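Local coordinates for putative uncharacterized protein (Chaetomium thermophilum, PDB 4XRI) that probably works as a nuclear import receptor of the importin-beta family, a flexible HEAT-repeat superhelix thought to bind a small Ran-type GTPase and carry cargo, at residues A[390-398]-A[429-438]. The protein carries 2 engineered substitutions. Residues are numbered along the deposited sequence; the frame is centred on the assembly and turned at random.
Sequences WHFRDAAVS and DESIQVRDST. With SO4 (sulfate ion), chain J.
Parallel side-by-side packing of two helices in the HEAT-like region brings Trp-390 to Ser-398 of helix 390-402 against Asp-429 to Thr-438, the axes 8.6 Å apart and 4° from parallel. CG of Trp-390 sits between its backbone N and carbonyl carbon (chi1 68°), which brings the indole against the Gln-433 side chain, ring and amide planes stacked 25° apart, with CZ3 3.7 Å from Gln-433 CB. A sulfate, probably from the crystallisation liquor, has O1 over the same indole face and accepts from Gln-433 NE2 through O2. An alanine in place of Trp-390 would probably open a gap beside Gln-433 CB and CG and strip sulfate O1 of its flat neighbour. Arg-393, long enough to reach the loop, grips Asp-429 side-on: NE meets OD1 at 2.9 Å and NH2 meets OD2 at 3.1 Å, both on syn lone pairs, while the anti lone pair of OD2 takes Ser-431 N in an Asx turn. Arg-393 NH1 bonds to His-387 O. Small Ser-437 allows close approach, its OG donating to Asp-394 OD1 at 2.5 Å; Gln-343 NE2 is hydrogen-bonded to Asp-394 OD2. Leu-423 of helix 409-425 packs on Val-397 and Thr-438, and helix 374-384 meets Ala-395 and Ala-396.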
loop_
_atom_site.group_PDB
_atom_site.type_symbol
_atom_site.label_atom_id
_atom_site.label_comp_id
_atom_site.label_asym_id
_atom_site.label_seq_id
_atom_site.Cartn_x
_atom_site.Cartn_y
_atom_site.Cartn_z
ATOM N N TRP A 390 27.221 21.987 -8.785
ATOM C CA TRP A 390 26.344 20.917 -9.245
ATOM C C TRP A 390 25.096 20.792 -8.374
ATOM O O TRP A 390 24.069 20.291 -8.826
ATOM C CB TRP A 390 27.092 19.583 -9.278
ATOM C CG TRP A 390 27.465 19.064 -7.927
ATOM C CD1 TRP A 390 28.642 19.265 -7.268
ATOM C CD2 TRP A 390 26.654 18.258 -7.062
ATOM N NE1 TRP A 390 28.616 18.634 -6.048
ATOM C CE2 TRP A 390 27.407 18.008 -5.898
ATOM C CE3 TRP A 390 25.365 17.724 -7.162
ATOM C CZ2 TRP A 390 26.913 17.248 -4.839
ATOM C CZ3 TRP A 390 24.877 16.969 -6.110
ATOM C CH2 TRP A 390 25.651 16.738 -4.964
ATOM N N HIS A 391 25.194 21.243 -7.124
ATOM C CA HIS A 391 24.050 21.260 -6.215
ATOM C C HIS A 391 22.872 22.005 -6.826
ATOM O O HIS A 391 21.725 21.571 -6.725
ATOM C CB HIS A 391 24.421 21.911 -4.878
ATOM C CG HIS A 391 25.414 21.134 -4.072
ATOM N ND1 HIS A 391 26.777 21.300 -4.206
ATOM C CD2 HIS A 391 25.243 20.195 -3.112
ATOM C CE1 HIS A 391 27.400 20.492 -3.368
ATOM N NE2 HIS A 391 26.492 19.809 -2.691
ATOM N N PHE A 392 23.171 23.131 -7.465
ATOM C CA PHE A 392 22.145 24.012 -8.005
ATOM C C PHE A 392 21.633 23.550 -9.365
ATOM O O PHE A 392 20.454 23.715 -9.675
ATOM C CB PHE A 392 22.684 25.439 -8.103
ATOM C CG PHE A 392 22.828 26.124 -6.773
ATOM C CD1 PHE A 392 21.890 27.053 -6.356
ATOM C CD2 PHE A 392 23.890 25.827 -5.935
ATOM C CE1 PHE A 392 22.014 27.681 -5.132
ATOM C CE2 PHE A 392 24.018 26.451 -4.709
ATOM C CZ PHE A 392 23.079 27.380 -4.307
ATOM N N ARG A 393 22.516 22.976 -10.177
ATOM C CA ARG A 393 22.100 22.391 -11.448
ATOM C C ARG A 393 21.190 21.197 -11.192
ATOM O O ARG A 393 20.136 21.060 -11.814
ATOM C CB ARG A 393 23.308 21.965 -12.287
ATOM C CG ARG A 393 24.212 23.112 -12.711
ATOM C CD ARG A 393 25.066 22.728 -13.911
ATOM N NE ARG A 393 25.881 21.541 -13.662
ATOM C CZ ARG A 393 27.032 21.549 -13.000
ATOM N NH1 ARG A 393 27.506 22.684 -12.506
ATOM N NH2 ARG A 393 27.706 20.421 -12.826
ATOM N N ASP A 394 21.614 20.340 -10.266
ATOM C CA ASP A 394 20.831 19.182 -9.862
ATOM C C ASP A 394 19.483 19.614 -9.299
ATOM O O ASP A 394 18.454 19.012 -9.600
ATOM C CB ASP A 394 21.589 18.351 -8.826
ATOM C CG ASP A 394 20.807 17.134 -8.374
ATOM O OD1 ASP A 394 20.850 16.108 -9.082
ATOM O OD2 ASP A 394 20.158 17.201 -7.309
ATOM N N ALA A 395 19.497 20.661 -8.481
ATOM C CA ALA A 395 18.269 21.200 -7.905
ATOM C C ALA A 395 17.340 21.711 -8.997
ATOM O O ALA A 395 16.124 21.515 -8.940
ATOM C CB ALA A 395 18.589 22.310 -6.921
ATOM N N ALA A 396 17.931 22.355 -9.999
ATOM C CA ALA A 396 17.172 22.967 -11.083
ATOM C C ALA A 396 16.410 21.929 -11.902
ATOM O O ALA A 396 15.212 22.080 -12.143
ATOM C CB ALA A 396 18.098 23.773 -11.984
ATOM N N VAL A 397 17.106 20.880 -12.333
ATOM C CA VAL A 397 16.473 19.827 -13.123
ATOM C C VAL A 397 15.469 19.048 -12.275
ATOM O O VAL A 397 14.409 18.660 -12.764
ATOM C CB VAL A 397 17.513 18.852 -13.732
ATOM C CG1 VAL A 397 18.375 19.576 -14.754
ATOM C CG2 VAL A 397 18.379 18.228 -12.655
ATOM N N SER A 398 15.802 18.838 -11.004
ATOM C CA SER A 398 14.915 18.140 -10.078
ATOM C C SER A 398 13.598 18.885 -9.944
ATOM O O SER A 398 12.520 18.296 -10.061
ATOM C CB SER A 398 15.568 17.987 -8.702
ATOM O OG SER A 398 16.679 17.110 -8.756
ATOM N N ASP A 429 26.072 16.079 -18.444
ATOM C CA ASP A 429 26.654 16.817 -17.331
ATOM C C ASP A 429 27.762 16.003 -16.670
ATOM O O ASP A 429 27.726 14.773 -16.688
ATOM C CB ASP A 429 25.574 17.175 -16.306
ATOM C CG ASP A 429 26.010 18.273 -15.358
ATOM O OD1 ASP A 429 25.645 19.442 -15.601
ATOM O OD2 ASP A 429 26.716 17.968 -14.374
ATOM N N GLU A 430 28.746 16.690 -16.097
ATOM C CA GLU A 430 29.846 16.016 -15.413
ATOM C C GLU A 430 29.325 15.212 -14.233
ATOM O O GLU A 430 29.662 14.041 -14.062
ATOM C CB GLU A 430 30.893 17.019 -14.916
ATOM C CG GLU A 430 31.667 17.746 -15.993
ATOM C CD GLU A 430 32.626 18.768 -15.406
ATOM O OE1 GLU A 430 32.542 19.033 -14.186
ATOM O OE2 GLU A 430 33.470 19.300 -16.159
ATOM N N SER A 431 28.502 15.862 -13.418
ATOM C CA SER A 431 27.978 15.263 -12.200
ATOM C C SER A 431 27.027 14.112 -12.497
ATOM O O SER A 431 26.102 14.245 -13.297
ATOM C CB SER A 431 27.269 16.321 -11.355
ATOM O OG SER A 431 26.676 15.742 -10.203
ATOM N N ILE A 432 27.269 12.979 -11.848
ATOM C CA ILE A 432 26.420 11.810 -12.020
ATOM C C ILE A 432 25.082 12.028 -11.317
ATOM O O ILE A 432 24.068 11.443 -11.694
ATOM C CB ILE A 432 27.106 10.532 -11.485
ATOM C CG1 ILE A 432 26.311 9.284 -11.880
ATOM C CG2 ILE A 432 27.312 10.609 -9.977
ATOM C CD1 ILE A 432 26.146 9.104 -13.367
ATOM N N GLN A 433 25.084 12.887 -10.300
ATOM C CA GLN A 433 23.853 13.243 -9.604
ATOM C C GLN A 433 22.934 14.022 -10.536
ATOM O O GLN A 433 21.734 13.761 -10.600
ATOM C CB GLN A 433 24.143 14.070 -8.348
ATOM C CG GLN A 433 24.908 13.331 -7.265
ATOM C CD GLN A 433 26.412 13.436 -7.435
ATOM O OE1 GLN A 433 26.902 14.125 -8.331
ATOM N NE2 GLN A 433 27.154 12.753 -6.570
ATOM N N VAL A 434 23.511 14.979 -11.256
ATOM C CA VAL A 434 22.754 15.808 -12.187
ATOM C C VAL A 434 22.176 14.965 -13.317
ATOM O O VAL A 434 21.030 15.155 -13.722
ATOM C CB VAL A 434 23.629 16.932 -12.782
ATOM C CG1 VAL A 434 22.882 17.673 -13.881
ATOM C CG2 VAL A 434 24.064 17.895 -11.692
ATOM N N ARG A 435 22.978 14.028 -13.813
ATOM C CA ARG A 435 22.550 13.136 -14.886
ATOM C C ARG A 435 21.400 12.235 -14.453
ATOM O O ARG A 435 20.466 11.998 -15.217
ATOM C CB ARG A 435 23.721 12.283 -15.372
ATOM C CG ARG A 435 24.614 12.981 -16.385
ATOM C CD ARG A 435 25.727 12.061 -16.847
ATOM N NE ARG A 435 26.829 12.016 -15.891
ATOM C CZ ARG A 435 27.706 11.023 -15.813
ATOM N NH1 ARG A 435 28.681 11.067 -14.916
ATOM N NH2 ARG A 435 27.602 9.983 -16.627
ATOM N N ASP A 436 21.479 11.737 -13.223
ATOM C CA ASP A 436 20.433 10.882 -12.675
ATOM C C ASP A 436 19.134 11.660 -12.500
ATOM O O ASP A 436 18.058 11.186 -12.869
ATOM C CB ASP A 436 20.867 10.287 -11.334
ATOM C CG ASP A 436 19.865 9.285 -10.794
ATOM O OD1 ASP A 436 19.311 8.507 -11.598
ATOM O OD2 ASP A 436 19.630 9.274 -9.566
ATOM N N SER A 437 19.246 12.858 -11.933
ATOM C CA SER A 437 18.092 13.725 -11.721
ATOM C C SER A 437 17.503 14.180 -13.048
ATOM O O SER A 437 16.303 14.429 -13.154
ATOM C CB SER A 437 18.477 14.940 -10.874
ATOM O OG SER A 437 18.936 14.543 -9.594
ATOM N N THR A 438 18.360 14.295 -14.057
ATOM C CA THR A 438 17.922 14.694 -15.387
ATOM C C THR A 438 17.107 13.585 -16.041
ATOM O O THR A 438 16.042 13.833 -16.610
ATOM C CB THR A 438 19.113 15.049 -16.290
ATOM O OG1 THR A 438 19.791 16.194 -15.758
ATOM C CG2 THR A 438 18.636 15.359 -17.695
HETATM S S SO4 J . 30.170 15.242 -7.637
HETATM O O1 SO4 J . 28.984 16.044 -7.921
HETATM O O2 SO4 J . 29.810 13.827 -7.606
HETATM O O3 SO4 J . 31.168 15.469 -8.679
HETATM O O4 SO4 J . 30.721 15.631 -6.342
#